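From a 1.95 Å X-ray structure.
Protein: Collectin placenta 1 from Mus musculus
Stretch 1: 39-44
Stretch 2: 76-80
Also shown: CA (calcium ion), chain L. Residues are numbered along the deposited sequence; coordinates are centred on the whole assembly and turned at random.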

ATOM      1  N   HIS A  39      -1.139 -10.190  -2.235  1.00  9.74           N
ATOM      2  CA  HIS A  39      -1.794  -9.249  -1.334  1.00 11.82           C
ATOM      3  C   HIS A  39      -1.254  -7.841  -1.565  1.00 10.73           C
ATOM      4  O   HIS A  39      -0.157  -7.673  -2.102  1.00  9.38           O
ATOM      5  CB  HIS A  39      -1.555  -9.651   0.127  1.00  7.87           C
ATOM      6  CG  HIS A  39      -0.112  -9.666   0.523  1.00  8.92           C
ATOM      7  ND1 HIS A  39       0.584  -8.520   0.848  1.00  8.25           N
ATOM      8  CD2 HIS A  39       0.776 -10.684   0.609  1.00  7.83           C
ATOM      9  CE1 HIS A  39       1.839  -8.832   1.114  1.00 11.07           C
ATOM     10  NE2 HIS A  39       1.981 -10.139   0.978  1.00 11.02           N
ATOM     11  N   LEU A  40      -2.038  -6.830  -1.204  1.00 11.63           N
ATOM     12  CA  LEU A  40      -1.550  -5.454  -1.341  1.00 10.88           C
ATOM     13  C   LEU A  40      -0.248  -5.460  -0.545  1.00  9.67           C
ATOM     14  O   LEU A  40      -0.191  -5.987   0.562  1.00 10.08           O
ATOM     15  CB  LEU A  40      -2.553  -4.468  -0.754  1.00 13.23           C
ATOM     16  CG  LEU A  40      -3.739  -4.129  -1.673  1.00 12.79           C
ATOM     17  CD1 LEU A  40      -4.797  -3.362  -0.893  1.00 15.08           C
ATOM     18  CD2 LEU A  40      -3.244  -3.296  -2.854  1.00 14.08           C
ATOM     19  N   VAL A  41       0.797  -4.881  -1.121  1.00  8.53           N
ATOM     20  CA  VAL A  41       2.125  -4.866  -0.515  1.00  8.73           C
ATOM     21  C   VAL A  41       2.286  -4.511   0.974  1.00  8.89           C
ATOM     22  O   VAL A  41       1.694  -3.546   1.487  1.00  8.78           O
ATOM     23  CB  VAL A  41       3.083  -3.942  -1.348  1.00  4.30           C
ATOM     24  CG1 VAL A  41       2.832  -2.465  -1.000  1.00  2.76           C
ATOM     25  CG2 VAL A  41       4.527  -4.327  -1.089  1.00  2.99           C
ATOM     26  N   PHE A  42       3.085  -5.321   1.660  1.00  7.71           N
ATOM     27  CA  PHE A  42       3.422  -5.097   3.069  1.00 11.97           C
ATOM     28  C   PHE A  42       4.878  -4.635   3.027  1.00 11.47           C
ATOM     29  O   PHE A  42       5.753  -5.371   2.579  1.00 10.48           O
ATOM     30  CB  PHE A  42       3.348  -6.394   3.890  1.00 12.02           C
ATOM     31  CG  PHE A  42       1.975  -7.011   3.955  1.00 14.16           C
ATOM     32  CD1 PHE A  42       1.812  -8.298   4.469  1.00 14.53           C
ATOM     33  CD2 PHE A  42       0.853  -6.326   3.501  1.00 12.70           C
ATOM     34  CE1 PHE A  42       0.563  -8.890   4.525  1.00 12.49           C
ATOM     35  CE2 PHE A  42      -0.409  -6.915   3.555  1.00 15.67           C
ATOM     36  CZ  PHE A  42      -0.551  -8.204   4.070  1.00 14.77           C
ATOM     37  N   ILE A  43       5.140  -3.423   3.490  1.00 12.91           N
ATOM     38  CA  ILE A  43       6.504  -2.896   3.467  1.00 14.02           C
ATOM     39  C   ILE A  43       7.100  -3.074   4.862  1.00 16.24           C
ATOM     40  O   ILE A  43       6.767  -2.330   5.781  1.00 17.81           O
ATOM     41  CB  ILE A  43       6.491  -1.413   3.055  1.00 13.04           C
ATOM     42  CG1 ILE A  43       5.753  -1.269   1.714  1.00 11.57           C
ATOM     43  CG2 ILE A  43       7.921  -0.881   2.936  1.00 13.58           C
ATOM     44  CD1 ILE A  43       5.602   0.165   1.240  1.00 14.13           C
ATOM     45  N   ASN A  44       7.986  -4.061   4.997  1.00 16.63           N
ATOM     46  CA  ASN A  44       8.593  -4.409   6.279  1.00 18.04           C
ATOM     47  C   ASN A  44       9.994  -3.876   6.593  1.00 15.88           C
ATOM     48  O   ASN A  44      10.515  -4.145   7.672  1.00 14.33           O
ATOM     49  CB  ASN A  44       8.634  -5.936   6.426  1.00 22.32           C
ATOM     50  CG  ASN A  44       7.399  -6.617   5.865  1.00 27.93           C
ATOM     51  OD1 ASN A  44       7.278  -6.833   4.653  1.00 29.19           O
ATOM     52  ND2 ASN A  44       6.469  -6.954   6.748  1.00 28.59           N
TER
HETATM   53 CA    CA L 804       6.912  -7.292   2.115  1.00 15.06          CA
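Stretch 2 (76-80) KWLDG

What backbone shape does stretch 2 bring to stretch 1? Lys76 and Trp77 are extended as strand, and a type I turn then runs from Trp77 to Gly80, closed by Gly80 N to Trp77 O at 2.7 Å. No hydrogen bond crosses between the stretches; the contact is packing, of side chains on each other and of the stretch 1 backbone on the Trp77 ring. The pairing runs in reverse: Leu40 lies nearest Leu78, with CA atoms 7.8 Å apart, and Phe42 nearest Trp77, at 6.4 Å between CA atoms.

How does the contact begin? His39 stays clear, its ND1 donating to Leu40 O at 2.7 Å. Leu40 CB meets Leu78 CD1 at 4.0 Å, and Val41 O then approaches Trp77 CZ3 at 3.3 Å.

Why is Phe42 central? It and Trp77 each offer a ring face to the other's aliphatic carbon: Trp77 CB lies 3.9 Å from the Phe42 ring centroid, and Phe42 CA 3.8 Å from that of the Trp77 six-membered ring. Farther out on the phenyl ring, CZ of Phe42 touches Leu78 CB at 3.7 Å and CE1 reaches Asp79 CG at 3.5 Å.

Where does the contact end? Ile43 N sits over the indole face, 3.2 Å from Trp77 CH2. Asn44 turns to calcium instead, binding through OD1 at 2.6 Å beside Phe42 O at 2.3 Å.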

ATOM      1  N   LYS A  76      -2.438  -1.612  10.883  1.00 18.83           N
ATOM      2  CA  LYS A  76      -1.974  -2.986  10.742  1.00 17.47           C
ATOM      3  C   LYS A  76      -2.005  -3.381   9.280  1.00 15.34           C
ATOM      4  O   LYS A  76      -2.766  -2.823   8.498  1.00 15.31           O
ATOM      5  CB  LYS A  76      -2.894  -3.962  11.491  1.00 21.63           C
ATOM      6  CG  LYS A  76      -3.170  -3.634  12.945  1.00 25.89           C
ATOM      7  CD  LYS A  76      -4.229  -4.587  13.486  1.00 30.13           C
ATOM      8  CE  LYS A  76      -4.516  -4.336  14.954  1.00 33.38           C
ATOM      9  NZ  LYS A  76      -5.515  -5.315  15.479  1.00 38.01           N
ATOM     10  N   TRP A  77      -1.188  -4.360   8.924  1.00 15.84           N
ATOM     11  CA  TRP A  77      -1.155  -4.860   7.556  1.00 15.28           C
ATOM     12  C   TRP A  77      -2.359  -5.790   7.408  1.00 15.60           C
ATOM     13  O   TRP A  77      -2.920  -6.261   8.403  1.00 16.77           O
ATOM     14  CB  TRP A  77       0.153  -5.606   7.297  1.00 16.12           C
ATOM     15  CG  TRP A  77       1.363  -4.711   7.399  1.00 15.63           C
ATOM     16  CD1 TRP A  77       2.266  -4.656   8.428  1.00 15.56           C
ATOM     17  CD2 TRP A  77       1.767  -3.709   6.459  1.00 13.80           C
ATOM     18  NE1 TRP A  77       3.203  -3.680   8.187  1.00 13.94           N
ATOM     19  CE2 TRP A  77       2.921  -3.083   6.986  1.00 12.29           C
ATOM     20  CE3 TRP A  77       1.264  -3.275   5.222  1.00 11.90           C
ATOM     21  CZ2 TRP A  77       3.580  -2.046   6.317  1.00 10.99           C
ATOM     22  CZ3 TRP A  77       1.920  -2.242   4.557  1.00 10.01           C
ATOM     23  CH2 TRP A  77       3.068  -1.641   5.109  1.00  9.28           C
ATOM     24  N   LEU A  78      -2.767  -6.044   6.177  1.00 15.86           N
ATOM     25  CA  LEU A  78      -3.922  -6.883   5.926  1.00 16.81           C
ATOM     26  C   LEU A  78      -3.901  -8.238   6.623  1.00 18.18           C
ATOM     27  O   LEU A  78      -4.959  -8.798   6.936  1.00 18.94           O
ATOM     28  CB  LEU A  78      -4.089  -7.081   4.427  1.00 18.25           C
ATOM     29  CG  LEU A  78      -4.430  -5.785   3.698  1.00 15.42           C
ATOM     30  CD1 LEU A  78      -4.684  -6.091   2.236  1.00 18.28           C
ATOM     31  CD2 LEU A  78      -5.658  -5.153   4.326  1.00 17.38           C
ATOM     32  N   ASP A  79      -2.706  -8.761   6.871  1.00 17.63           N
ATOM     33  CA  ASP A  79      -2.570 -10.056   7.523  1.00 21.39           C
ATOM     34  C   ASP A  79      -2.643  -9.922   9.042  1.00 23.63           C
ATOM     35  O   ASP A  79      -2.272 -10.839   9.770  1.00 22.19           O
ATOM     36  CB  ASP A  79      -1.250 -10.709   7.122  1.00 20.84           C
ATOM     37  CG  ASP A  79      -0.054 -10.079   7.806  1.00 23.48           C
ATOM     38  OD1 ASP A  79      -0.175  -8.952   8.337  1.00 24.54           O
ATOM     39  OD2 ASP A  79       1.017 -10.720   7.802  1.00 24.99           O
ATOM     40  N   GLY A  80      -3.114  -8.770   9.508  1.00 23.72           N
ATOM     41  CA  GLY A  80      -3.251  -8.544  10.935  1.00 25.22           C
ATOM     42  C   GLY A  80      -2.014  -8.105  11.693  1.00 26.52           C
ATOM     43  O   GLY A  80      -2.114  -7.745  12.865  1.00 27.87           O
TER
HETATM   44  O   HOH W   1       8.497  -8.841   2.430  1.00 23.42           O
HETATM   45  O   HOH W   2       5.569  -8.846   3.303  1.00 13.64           O